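PDB 6XEP: thiamine-monophosphate kinase from Stenotrophomonas maltophilia, which probably catalyses the ATP-dependent phosphorylation of thiamine monophosphate to thiamine diphosphate, the active form of vitamin B1. Local coordinates for residues F14-R19 and I123-G128; D28-G33 and D37-Q42; V60-E65 and G133-S138; V208-R213 and Y276-T281; R215-A220 and D288-L293. One frame throughout, in Å; residues are numbered along the deposited sequence.

Contact 1: F14-R19 and I123-G128; sequences FALIDR and IALIGG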
# COMPACT_ATOMS: atom_id res chain seq x y z
N PHE A 14 3.88 12.67 9.36
CA PHE A 14 5.06 12.00 8.82
C PHE A 14 6.32 12.77 9.16
O PHE A 14 6.35 14.00 9.05
CB PHE A 14 4.95 11.88 7.31
CG PHE A 14 4.25 10.65 6.84
CD1 PHE A 14 3.43 9.93 7.70
CD2 PHE A 14 4.42 10.21 5.54
CE1 PHE A 14 2.78 8.79 7.26
CE2 PHE A 14 3.78 9.07 5.10
CZ PHE A 14 2.97 8.36 5.96
N ALA A 15 7.37 12.06 9.56
CA ALA A 15 8.65 12.73 9.75
C ALA A 15 9.14 13.36 8.45
O ALA A 15 9.85 14.37 8.48
CB ALA A 15 9.70 11.74 10.28
N LEU A 16 8.73 12.81 7.31
CA LEU A 16 9.16 13.25 6.00
C LEU A 16 8.27 14.34 5.40
O LEU A 16 8.42 14.67 4.22
CB LEU A 16 9.22 12.06 5.04
CG LEU A 16 10.07 10.87 5.48
CD1 LEU A 16 10.01 9.74 4.45
CD2 LEU A 16 11.50 11.33 5.71
N ILE A 17 7.34 14.90 6.18
CA ILE A 17 6.28 15.72 5.58
C ILE A 17 6.86 16.96 4.89
O ILE A 17 6.35 17.40 3.85
CB ILE A 17 5.22 16.10 6.63
CG1 ILE A 17 4.06 16.81 5.93
CG2 ILE A 17 5.81 16.97 7.68
CD1 ILE A 17 3.37 15.92 4.93
N ASP A 18 7.93 17.54 5.44
CA ASP A 18 8.47 18.74 4.80
C ASP A 18 9.01 18.42 3.41
O ASP A 18 8.75 19.15 2.45
CB ASP A 18 9.57 19.37 5.67
CG ASP A 18 9.02 19.94 6.96
OD1 ASP A 18 7.87 20.44 6.96
OD2 ASP A 18 9.74 19.90 7.99
N ARG A 19 9.76 17.34 3.29
CA ARG A 19 10.25 16.96 1.97
C ARG A 19 9.11 16.49 1.07
O ARG A 19 9.15 16.73 -0.14
CB ARG A 19 11.34 15.90 2.11
CG ARG A 19 12.65 16.49 2.69
CD ARG A 19 13.81 15.53 2.49
NE ARG A 19 13.86 14.48 3.51
CZ ARG A 19 14.75 13.49 3.53
NH1 ARG A 19 14.72 12.58 4.49
NH2 ARG A 19 15.67 13.41 2.57
N ILE A 123 8.14 10.53 -9.33
CA ILE A 123 7.06 9.89 -8.59
C ILE A 123 6.98 10.55 -7.22
O ILE A 123 8.00 10.76 -6.56
CB ILE A 123 7.24 8.36 -8.49
CG1 ILE A 123 5.98 7.73 -7.86
CG2 ILE A 123 8.49 7.97 -7.69
CD1 ILE A 123 5.97 6.16 -7.81
N ALA A 124 5.77 10.94 -6.82
CA ALA A 124 5.58 11.75 -5.62
C ALA A 124 4.98 10.91 -4.51
O ALA A 124 3.91 10.31 -4.68
CB ALA A 124 4.68 12.95 -5.93
N LEU A 125 5.67 10.86 -3.36
CA LEU A 125 5.09 10.27 -2.16
C LEU A 125 3.94 11.17 -1.69
O LEU A 125 4.16 12.35 -1.42
CB LEU A 125 6.16 10.14 -1.08
CG LEU A 125 5.75 9.58 0.29
CD1 LEU A 125 5.16 8.16 0.19
CD2 LEU A 125 6.97 9.56 1.21
N ILE A 126 2.72 10.63 -1.59
CA ILE A 126 1.58 11.48 -1.26
C ILE A 126 0.84 11.03 -0.01
O ILE A 126 -0.15 11.67 0.36
CB ILE A 126 0.60 11.63 -2.44
CG1 ILE A 126 0.23 10.28 -3.08
CG2 ILE A 126 1.20 12.60 -3.50
CD1 ILE A 126 -0.73 9.43 -2.28
N GLY A 127 1.25 9.94 0.63
CA GLY A 127 0.59 9.50 1.84
C GLY A 127 1.20 8.21 2.35
O GLY A 127 2.19 7.72 1.82
N GLY A 128 0.57 7.67 3.38
CA GLY A 128 0.96 6.37 3.89
C GLY A 128 0.73 6.28 5.39
O GLY A 128 -0.12 6.97 5.94
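F14 and L16 both reach towards the strand that begins at A124, but they meet it in different ways, one through an aromatic ring against backbone, the other through methyl groups. The F14 ring hangs beside its own backbone N, with CG roughly opposite the carbonyl carbon (chi1 -88°), and this carries its outer carbons to the two glycines. On one flank CE2 comes obliquely to the carbonyl carbon of G127, 3.9 Å away. On the other, CE1 lies 3.7 Å from O of G128, whose backbone stands at the rim of the ring, near its plane. The still closer modelled approach of the ring tip to G128 is doubtful and carries no weight.

Nearer the start of the strand, CD1 of L16 faces CD2 of L125 at a loose 4.4 Å. F14 and L16 belong to a type I turn, F14 to I17, which probably sets their spacing and is closed by a hydrogen bond from I17 N to F14 O at 3.2 Å. L16 sits at the N-cap position of helix 17-24.

Outside the pair, I107 of helix 104-120 touches L16, and L95 of the adjacent strand touches L125. The contact thus lays an N-terminal turn against an outermost strand of the N-terminal PurM-like domain, where G128 and D129 are predicted to bind ATP.

Contact 2: D28-G33 and D37-Q42; sequences DDILLG and DAALLQ. With NA (sodium ion), chain D.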
# COMPACT_ATOMS: atom_id res chain seq x y z
N ASP A 28 1.35 20.04 -10.43
CA ASP A 28 0.02 20.60 -10.60
C ASP A 28 -1.09 19.56 -10.46
O ASP A 28 -2.27 19.94 -10.38
CB ASP A 28 -0.10 21.29 -11.96
CG ASP A 28 0.79 22.52 -12.08
OD1 ASP A 28 1.41 22.93 -11.07
OD2 ASP A 28 0.88 23.06 -13.20
N ASP A 29 -0.76 18.27 -10.43
CA ASP A 29 -1.75 17.20 -10.29
C ASP A 29 -1.93 16.75 -8.84
O ASP A 29 -2.65 15.78 -8.59
CB ASP A 29 -1.35 15.98 -11.14
CG ASP A 29 0.02 15.46 -10.79
OD1 ASP A 29 0.95 16.29 -10.64
OD2 ASP A 29 0.18 14.23 -10.67
N ILE A 30 -1.30 17.43 -7.89
CA ILE A 30 -1.37 17.06 -6.48
C ILE A 30 -1.71 18.30 -5.68
O ILE A 30 -0.98 19.30 -5.73
CB ILE A 30 -0.04 16.48 -5.98
CG1 ILE A 30 0.43 15.34 -6.89
CG2 ILE A 30 -0.16 16.07 -4.52
CD1 ILE A 30 1.74 14.77 -6.49
N LEU A 31 -2.81 18.25 -4.95
CA LEU A 31 -3.21 19.35 -4.08
C LEU A 31 -2.89 18.92 -2.65
O LEU A 31 -3.53 18.00 -2.12
CB LEU A 31 -4.70 19.65 -4.26
CG LEU A 31 -5.27 21.01 -3.90
CD1 LEU A 31 -4.63 22.09 -4.76
CD2 LEU A 31 -6.79 20.99 -4.09
N LEU A 32 -1.89 19.55 -2.04
CA LEU A 32 -1.48 19.20 -0.67
C LEU A 32 -0.93 20.46 -0.00
O LEU A 32 0.26 20.77 -0.12
CB LEU A 32 -0.47 18.07 -0.65
CG LEU A 32 -0.03 17.67 0.76
CD1 LEU A 32 -1.24 17.24 1.60
CD2 LEU A 32 1.04 16.58 0.73
N GLY A 33 -1.79 21.16 0.69
CA GLY A 33 -1.37 22.39 1.34
C GLY A 33 -0.77 22.15 2.70
O GLY A 33 -0.80 21.04 3.25
N ASP A 37 -4.51 17.36 5.56
CA ASP A 37 -4.27 16.05 6.15
C ASP A 37 -4.21 14.94 5.11
O ASP A 37 -3.84 13.82 5.46
CB ASP A 37 -5.37 15.75 7.17
CG ASP A 37 -5.40 16.77 8.27
OD1 ASP A 37 -4.42 16.77 9.05
OD2 ASP A 37 -6.36 17.58 8.34
N ALA A 38 -4.55 15.23 3.86
CA ALA A 38 -4.47 14.22 2.81
C ALA A 38 -4.40 14.95 1.48
O ALA A 38 -4.96 16.04 1.32
CB ALA A 38 -5.67 13.27 2.83
N ALA A 39 -3.73 14.33 0.52
CA ALA A 39 -3.56 14.93 -0.79
C ALA A 39 -4.75 14.60 -1.69
O ALA A 39 -5.31 13.50 -1.62
CB ALA A 39 -2.28 14.45 -1.44
N LEU A 40 -5.12 15.54 -2.53
CA LEU A 40 -6.09 15.29 -3.59
C LEU A 40 -5.31 15.12 -4.88
O LEU A 40 -4.52 16.00 -5.25
CB LEU A 40 -7.10 16.43 -3.70
CG LEU A 40 -7.91 16.76 -2.44
CD1 LEU A 40 -8.60 18.10 -2.58
CD2 LEU A 40 -8.93 15.69 -2.21
N LEU A 41 -5.52 14.00 -5.57
CA LEU A 41 -4.79 13.69 -6.79
C LEU A 41 -5.68 13.83 -8.01
O LEU A 41 -6.87 13.46 -7.98
CB LEU A 41 -4.22 12.28 -6.74
CG LEU A 41 -3.61 11.91 -5.38
CD1 LEU A 41 -3.33 10.42 -5.32
CD2 LEU A 41 -2.36 12.72 -5.13
N GLN A 42 -5.12 14.37 -9.09
CA GLN A 42 -5.85 14.55 -10.34
C GLN A 42 -5.31 13.61 -11.41
O GLN A 42 -4.24 13.87 -11.99
CB GLN A 42 -5.77 16.00 -10.82
CG GLN A 42 -6.63 16.27 -12.05
CD GLN A 42 -8.09 15.94 -11.83
OE1 GLN A 42 -8.78 16.61 -11.06
NE2 GLN A 42 -8.57 14.89 -12.49
NA NA D . 0.63 20.86 -6.09
O HOH W 1 0.27 21.48 -3.38
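I30, L31, L40 and L41 form the paired part of a short antiparallel beta hairpin, and their side chains divide between its two faces. I30 and L41, a non-hydrogen-bonded pair, lie side by side on one face; L31 and L40, a hydrogen-bonded pair, do the same on the other.

In I30 the CG2 branch stands anti to the backbone N, while CG1 takes the place beside that N (chi1 -52°). It is CG2 that touches both CD2 of L41 and CB of A39, each at 4.1 Å. On the opposite face L31 and L40 differ in their first torsion: CG of L31 extends away from its backbone N (chi1 -157°), that of L40 lies next to its own (chi1 -57°), and CD2 of L31 and CD1 of L40 meet at 3.7 Å. L32 brings CD1 alongside the A38 carbonyl, and its CB meets CB of A39.

Backbone bonds hold the register. L31 N donates to L40 O (2.8 Å) and L40 N returns the bond to L31 O (3.0 Å); Q42 N reaches D29 O. D29 OD1 forms a salt bridge with R27, and OD2 a hydrogen bond with NE1 of W92. I126 and W92 cover the I30 and L41 face, while V50 of the second subunit packs on L40.

The other edge of the first strand serves a sodium ion, also bound by the carbonyl oxygens of T24 and R27. I30 O coordinates the ion at 2.3 Å. A water on the same ion accepts a hydrogen bond from L32 N at 3.2 Å.

Contact 3: V60-E65 and G133-S138; sequences VHFPVE and GPLSLS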
# COMPACT_ATOMS: atom_id res chain seq x y z
N VAL A 60 14.37 -10.75 5.29
CA VAL A 60 13.77 -11.53 4.21
C VAL A 60 14.21 -10.94 2.88
O VAL A 60 14.95 -11.57 2.12
CB VAL A 60 12.24 -11.55 4.33
CG1 VAL A 60 11.62 -12.39 3.18
CG2 VAL A 60 11.82 -12.15 5.66
N HIS A 61 13.78 -9.71 2.60
CA HIS A 61 14.08 -9.08 1.33
C HIS A 61 15.36 -8.27 1.37
O HIS A 61 15.84 -7.81 0.32
CB HIS A 61 12.90 -8.20 0.89
CG HIS A 61 11.61 -8.96 0.82
ND1 HIS A 61 10.78 -9.12 1.91
CD2 HIS A 61 11.02 -9.63 -0.20
CE1 HIS A 61 9.74 -9.86 1.56
NE2 HIS A 61 9.85 -10.16 0.28
N PHE A 62 15.92 -8.06 2.56
CA PHE A 62 17.20 -7.37 2.69
C PHE A 62 17.86 -7.85 3.97
O PHE A 62 17.16 -8.09 4.97
CB PHE A 62 17.07 -5.84 2.70
CG PHE A 62 16.12 -5.29 3.76
CD1 PHE A 62 16.59 -4.91 5.01
CD2 PHE A 62 14.77 -5.09 3.47
CE1 PHE A 62 15.73 -4.38 5.97
CE2 PHE A 62 13.90 -4.56 4.42
CZ PHE A 62 14.39 -4.19 5.68
N PRO A 63 19.17 -8.07 3.95
CA PRO A 63 19.86 -8.43 5.20
C PRO A 63 19.66 -7.36 6.26
O PRO A 63 19.49 -6.18 5.95
CB PRO A 63 21.33 -8.54 4.77
CG PRO A 63 21.25 -8.91 3.29
CD PRO A 63 20.04 -8.15 2.77
N VAL A 64 19.64 -7.79 7.52
CA VAL A 64 19.28 -6.86 8.59
C VAL A 64 20.26 -5.70 8.66
O VAL A 64 19.88 -4.58 8.99
CB VAL A 64 19.17 -7.61 9.93
CG1 VAL A 64 19.00 -6.62 11.07
CG2 VAL A 64 17.99 -8.58 9.89
N GLU A 65 21.52 -5.93 8.29
CA GLU A 65 22.49 -4.85 8.36
C GLU A 65 22.38 -3.85 7.21
O GLU A 65 23.15 -2.89 7.19
CB GLU A 65 23.90 -5.43 8.40
CG GLU A 65 24.23 -6.26 7.19
CD GLU A 65 24.19 -7.75 7.48
OE1 GLU A 65 23.14 -8.30 7.95
OE2 GLU A 65 25.24 -8.38 7.23
N GLY A 133 5.98 -2.09 14.71
CA GLY A 133 6.02 -3.49 14.36
C GLY A 133 7.40 -3.88 13.88
O GLY A 133 8.30 -3.03 13.74
N PRO A 134 7.62 -5.17 13.69
CA PRO A 134 8.84 -5.63 13.01
C PRO A 134 9.08 -4.84 11.73
O PRO A 134 8.14 -4.50 11.01
CB PRO A 134 8.56 -7.10 12.73
CG PRO A 134 7.56 -7.49 13.71
CD PRO A 134 6.75 -6.29 14.08
N LEU A 135 10.35 -4.52 11.46
CA LEU A 135 10.69 -3.64 10.36
C LEU A 135 10.15 -4.18 9.04
O LEU A 135 10.56 -5.25 8.58
CB LEU A 135 12.21 -3.45 10.30
CG LEU A 135 12.74 -2.54 9.19
CD1 LEU A 135 12.16 -1.14 9.28
CD2 LEU A 135 14.27 -2.51 9.21
N SER A 136 9.24 -3.43 8.44
CA SER A 136 8.56 -3.84 7.22
C SER A 136 8.17 -2.58 6.48
O SER A 136 7.64 -1.64 7.09
CB SER A 136 7.32 -4.70 7.51
OG SER A 136 6.64 -5.07 6.32
N LEU A 137 8.44 -2.56 5.19
CA LEU A 137 8.21 -1.40 4.34
C LEU A 137 7.32 -1.83 3.19
O LEU A 137 7.70 -2.69 2.39
CB LEU A 137 9.53 -0.83 3.83
CG LEU A 137 10.50 -0.61 5.00
CD1 LEU A 137 11.49 -1.74 5.27
CD2 LEU A 137 11.23 0.61 4.82
N SER A 138 6.12 -1.26 3.12
CA SER A 138 5.17 -1.61 2.07
C SER A 138 4.91 -0.37 1.24
O SER A 138 4.47 0.66 1.76
CB SER A 138 3.87 -2.14 2.66
OG SER A 138 3.09 -2.79 1.67
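With CG of F62 set between its backbone N and carbonyl carbon (chi1 55°), and the ring plane upright to the plane of CA, CB and CG (chi2 92°), the far end of the ring is presented to two leucines, L135 and L137. L135 extends its CG opposite the backbone N, which sends CD2 to the ring's edge. That methyl lies in the ring plane, 3.9 Å from CZ. L137 uses its CD1, which approaches obliquely, 3.8 Å from CE2 of F62. Both leucine side chains cross the phenylalanine at about a right angle; the contact is apolar.

The preceding residue, H61, is predicted to bind substrate; its NE2 is hydrogen-bonded to T131 of the second subunit. The F62 side chain itself lies about 7 Å from that of D274, another predicted substrate residue.

The loop between strand 48-57 and helix 68-85 is thereby fastened over the start of strand 136-145. L56 of the first strand and I71 of the helix also touch F62, while W106 of helix 104-120 packs against both leucines.

Contact 4: V208-R213 and Y276-T281; sequences VTLGLR and YELCFT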
# COMPACT_ATOMS: atom_id res chain seq x y z
N VAL A 208 12.95 2.64 -15.80
CA VAL A 208 11.69 3.33 -16.11
C VAL A 208 11.77 3.99 -17.50
O VAL A 208 10.84 3.88 -18.31
CB VAL A 208 11.35 4.36 -15.02
CG1 VAL A 208 10.06 5.09 -15.38
CG2 VAL A 208 11.21 3.68 -13.64
N THR A 209 12.87 4.70 -17.78
CA THR A 209 12.97 5.37 -19.07
C THR A 209 12.90 4.37 -20.23
O THR A 209 12.20 4.61 -21.22
CB THR A 209 14.27 6.19 -19.15
OG1 THR A 209 14.31 7.09 -18.05
CG2 THR A 209 14.30 6.99 -20.43
N LEU A 210 13.58 3.24 -20.10
CA LEU A 210 13.45 2.19 -21.11
C LEU A 210 12.01 1.73 -21.24
O LEU A 210 11.48 1.61 -22.36
CB LEU A 210 14.35 1.01 -20.76
CG LEU A 210 14.23 -0.22 -21.66
CD1 LEU A 210 14.68 0.07 -23.08
CD2 LEU A 210 15.12 -1.33 -21.07
N GLY A 211 11.35 1.46 -20.12
CA GLY A 211 9.98 0.98 -20.17
C GLY A 211 9.06 1.91 -20.92
O GLY A 211 8.19 1.47 -21.68
N LEU A 212 9.28 3.22 -20.77
CA LEU A 212 8.46 4.23 -21.42
C LEU A 212 8.75 4.35 -22.90
O LEU A 212 8.00 5.04 -23.60
CB LEU A 212 8.69 5.59 -20.77
CG LEU A 212 8.07 5.74 -19.39
CD1 LEU A 212 8.48 7.08 -18.84
CD2 LEU A 212 6.54 5.64 -19.46
N ARG A 213 9.82 3.72 -23.39
CA ARG A 213 10.10 3.76 -24.81
C ARG A 213 9.82 2.45 -25.52
O ARG A 213 9.65 2.46 -26.75
CB ARG A 213 11.56 4.16 -25.05
CG ARG A 213 11.79 5.62 -24.65
CD ARG A 213 12.95 6.22 -25.36
NE ARG A 213 13.47 7.33 -24.59
CZ ARG A 213 14.61 7.97 -24.85
NH1 ARG A 213 14.99 8.96 -24.06
NH2 ARG A 213 15.35 7.61 -25.90
N TYR A 276 16.22 -6.62 -11.27
CA TYR A 276 15.36 -5.49 -11.63
C TYR A 276 15.80 -4.89 -12.97
O TYR A 276 15.85 -3.67 -13.16
CB TYR A 276 15.30 -4.46 -10.48
CG TYR A 276 14.65 -5.14 -9.29
CD1 TYR A 276 13.31 -5.48 -9.33
CD2 TYR A 276 15.39 -5.53 -8.17
CE1 TYR A 276 12.69 -6.14 -8.27
CE2 TYR A 276 14.78 -6.19 -7.09
CZ TYR A 276 13.43 -6.50 -7.16
OH TYR A 276 12.78 -7.17 -6.14
N GLU A 277 16.09 -5.77 -13.92
CA GLU A 277 16.28 -5.43 -15.32
C GLU A 277 14.99 -5.72 -16.07
O GLU A 277 14.06 -6.29 -15.52
CB GLU A 277 17.46 -6.22 -15.90
CG GLU A 277 18.79 -5.87 -15.23
CD GLU A 277 19.31 -4.47 -15.60
OE1 GLU A 277 18.64 -3.71 -16.35
OE2 GLU A 277 20.42 -4.12 -15.13
N LEU A 278 14.92 -5.29 -17.34
CA LEU A 278 13.75 -5.56 -18.17
C LEU A 278 14.13 -6.56 -19.26
O LEU A 278 15.14 -6.37 -19.94
CB LEU A 278 13.22 -4.28 -18.83
CG LEU A 278 12.49 -3.27 -17.96
CD1 LEU A 278 11.87 -2.18 -18.85
CD2 LEU A 278 11.42 -3.97 -17.14
N CYS A 279 13.33 -7.60 -19.42
CA CYS A 279 13.49 -8.55 -20.52
C CYS A 279 12.32 -8.36 -21.47
O CYS A 279 11.17 -8.28 -21.03
CB CYS A 279 13.54 -9.99 -19.99
SG CYS A 279 13.62 -11.25 -21.28
N PHE A 280 12.61 -8.24 -22.77
CA PHE A 280 11.52 -8.02 -23.72
C PHE A 280 11.78 -8.77 -25.02
O PHE A 280 12.88 -9.25 -25.28
CB PHE A 280 11.30 -6.51 -24.00
CG PHE A 280 12.51 -5.78 -24.49
CD1 PHE A 280 13.48 -5.33 -23.60
CD2 PHE A 280 12.66 -5.50 -25.85
CE1 PHE A 280 14.59 -4.63 -24.05
CE2 PHE A 280 13.77 -4.79 -26.31
CZ PHE A 280 14.74 -4.36 -25.40
N THR A 281 10.73 -8.89 -25.82
CA THR A 281 10.84 -9.48 -27.14
C THR A 281 10.45 -8.43 -28.18
O THR A 281 9.65 -7.53 -27.89
CB THR A 281 9.97 -10.76 -27.28
OG1 THR A 281 8.62 -10.42 -27.63
CG2 THR A 281 9.99 -11.59 -25.99
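L278 and L210 are the centre of this helix-on-strand contact, their side chains sliding past each other in opposite directions. CD2 of L210 lies 4.0 Å from CD1 of L278, and the same L278 methyl drops onto the helix backbone, 3.9 Å from G211 N. At G211, which has no side chain, the methyl meets bare backbone, N and CA alike. A more distant touch, 4.5 Å from CD2 of L210 to CE1 of F280, comes obliquely to the ring and extends the apolar patch along the strand.

The torsions match these roles. L210 reaches outward with CG anti to its backbone N (chi1 175°), whereas CG of L278 is held beside its backbone N (chi1 -73°). Alternation along the strand puts L278 and F280 on the same side, both pointing at the helix. The axes of helix 208-213 and strand 277-281 approach to 9.4 Å, with directions 23° apart.

A second shell surrounds them. W163 of the neighbouring strand meets the F280 ring with planes about 10° apart, L297 of helix 287-297 backs L210, and A85 and D223 touch L278. At the strand's start Y276 and E277 together face V224 as a G1 beta bulge, and the E277 carboxylate is tied by salt bridges to R200 and R207.

What results is a helix laid along a mixed sheet, as in the C-terminal alpha/beta domain of the PurM-like family. The L278 side chain is about 4 Å from that of D223, a predicted magnesium ligand, which puts this packing close to the probable metal site.

Contact 5: R215-A220 and D288-L293; sequences RAFAHA and DALHYL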
# COMPACT_ATOMS: atom_id res chain seq x y z
N ARG A 215 7.24 0.53 -25.78
CA ARG A 215 5.98 0.33 -26.48
C ARG A 215 6.16 0.58 -27.97
O ARG A 215 5.51 -0.08 -28.80
CB ARG A 215 4.88 1.23 -25.92
CG ARG A 215 3.54 1.12 -26.67
CD ARG A 215 2.90 -0.28 -26.54
NE ARG A 215 1.61 -0.33 -27.23
CZ ARG A 215 1.44 -0.68 -28.50
NH1 ARG A 215 2.49 -1.03 -29.24
NH2 ARG A 215 0.23 -0.68 -29.04
N ALA A 216 7.07 1.50 -28.32
CA ALA A 216 7.31 1.78 -29.73
C ALA A 216 8.12 0.70 -30.43
O ALA A 216 8.20 0.72 -31.66
CB ALA A 216 8.01 3.13 -29.87
N PHE A 217 8.73 -0.24 -29.69
CA PHE A 217 9.66 -1.18 -30.31
C PHE A 217 9.35 -2.65 -30.02
O PHE A 217 9.68 -3.52 -30.83
CB PHE A 217 11.11 -0.91 -29.85
CG PHE A 217 11.61 0.50 -30.12
CD1 PHE A 217 11.59 1.46 -29.12
CD2 PHE A 217 12.13 0.85 -31.36
CE1 PHE A 217 12.06 2.74 -29.35
CE2 PHE A 217 12.60 2.14 -31.60
CZ PHE A 217 12.56 3.07 -30.59
N ALA A 218 8.77 -2.95 -28.86
CA ALA A 218 8.74 -4.31 -28.35
C ALA A 218 7.34 -4.90 -28.47
O ALA A 218 6.35 -4.18 -28.64
CB ALA A 218 9.19 -4.35 -26.89
N HIS A 219 7.27 -6.22 -28.38
CA HIS A 219 6.01 -6.96 -28.38
C HIS A 219 5.56 -7.37 -27.00
O HIS A 219 4.36 -7.34 -26.70
CB HIS A 219 6.14 -8.21 -29.25
CG HIS A 219 6.16 -7.94 -30.72
ND1 HIS A 219 6.70 -8.81 -31.64
CD2 HIS A 219 5.66 -6.90 -31.44
CE1 HIS A 219 6.56 -8.31 -32.85
NE2 HIS A 219 5.92 -7.16 -32.76
N ALA A 220 6.50 -7.78 -26.15
CA ALA A 220 6.19 -8.25 -24.80
C ALA A 220 7.36 -7.89 -23.90
O ALA A 220 8.49 -7.73 -24.36
CB ALA A 220 5.94 -9.76 -24.78
N ASP A 288 18.49 -2.92 -35.52
CA ASP A 288 19.17 -1.64 -35.71
C ASP A 288 18.61 -0.59 -34.76
O ASP A 288 19.36 0.15 -34.12
CB ASP A 288 19.02 -1.17 -37.16
CG ASP A 288 19.78 -2.04 -38.14
OD1 ASP A 288 20.53 -2.93 -37.69
OD2 ASP A 288 19.62 -1.83 -39.36
N ALA A 289 17.28 -0.52 -34.67
CA ALA A 289 16.65 0.51 -33.85
C ALA A 289 16.97 0.32 -32.38
O ALA A 289 17.21 1.30 -31.65
CB ALA A 289 15.13 0.50 -34.07
N LEU A 290 17.00 -0.93 -31.92
CA LEU A 290 17.28 -1.19 -30.51
C LEU A 290 18.74 -0.92 -30.17
O LEU A 290 19.03 -0.47 -29.07
CB LEU A 290 16.87 -2.62 -30.16
CG LEU A 290 15.34 -2.80 -30.12
CD1 LEU A 290 14.93 -4.28 -30.14
CD2 LEU A 290 14.76 -2.10 -28.89
N HIS A 291 19.67 -1.17 -31.10
CA HIS A 291 21.05 -0.76 -30.84
C HIS A 291 21.14 0.75 -30.73
O HIS A 291 21.85 1.28 -29.87
CB HIS A 291 21.98 -1.29 -31.93
CG HIS A 291 22.13 -2.78 -31.90
ND1 HIS A 291 22.60 -3.45 -30.80
CD2 HIS A 291 21.84 -3.72 -32.82
CE1 HIS A 291 22.60 -4.75 -31.04
NE2 HIS A 291 22.14 -4.94 -32.27
N TYR A 292 20.40 1.45 -31.59
CA TYR A 292 20.37 2.91 -31.51
C TYR A 292 19.77 3.36 -30.19
O TYR A 292 20.24 4.33 -29.59
CB TYR A 292 19.58 3.48 -32.68
CG TYR A 292 19.58 4.99 -32.67
CD1 TYR A 292 18.57 5.71 -32.04
CD2 TYR A 292 20.61 5.71 -33.27
CE1 TYR A 292 18.57 7.10 -32.02
CE2 TYR A 292 20.62 7.11 -33.26
CZ TYR A 292 19.60 7.79 -32.63
OH TYR A 292 19.60 9.17 -32.61
N LEU A 293 18.71 2.68 -29.75
CA LEU A 293 18.07 3.04 -28.48
C LEU A 293 19.03 2.86 -27.32
O LEU A 293 19.09 3.71 -26.41
CB LEU A 293 16.81 2.18 -28.27
CG LEU A 293 16.06 2.41 -26.95
CD1 LEU A 293 15.53 3.83 -26.86
CD2 LEU A 293 14.92 1.41 -26.81
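The ring of F217 has CB of A216 over one face, 4.0 Å above the plane and displaced towards the rim, while A289, L290 and L293 of helix 287-297 all approach it obliquely from the side away from A216. This is a loop aromatic set against a helix of the C-terminal PurM-like domain, and F217 alone carries the loop's side of the contact.

The ring spans two residues one helical turn apart. Near one flank its CE2 meets CB of A289 at 3.9 Å, and near the other CE1 meets CD2 of L293 at 4.0 Å. Closer to the F217 backbone, CB touches CD2 of L290, also at 4.0 Å, which makes the whole side chain and not just its tip part of the interface. CG of F217 lies beside the backbone N (chi1 -57°), aiming the ring at the helix. L293 answers with an extended first torsion (chi1 178°), bringing a methyl to the ring.

F280 and A282 of strand 277-282 touch L290, and L210 and R213 touch L293; the loop between helix 208-214 and strand 220-224 is thus joined to helix 287-297. The contact is apolar throughout and is remote from the predicted ATP, substrate and metal residues. The spacing of the two outer contact points is kept by the helix itself, in which L293 N donates to A289 O at 2.8 Å.

From the N terminus, contact 1 opens first and closes only after strand 124-132 has begun, so its long loop contains the whole of contact 2, a local hairpin that packs on A124 and I126. Contact 3 starts within that loop and ends beyond it, so contacts 1 and 3 cross, tying the N-terminal turn and the loop after strand 48-57 to one four-stranded sheet. Contacts 4 and 5 follow in series, in the C-terminal domain. They cross each other too, and join directly where T281 is probably hydrogen-bonded to H219 and A220, tying together helix 208-214, its following loop, strand 277-282 and helix 287-297. The first three contacts also touch the second subunit.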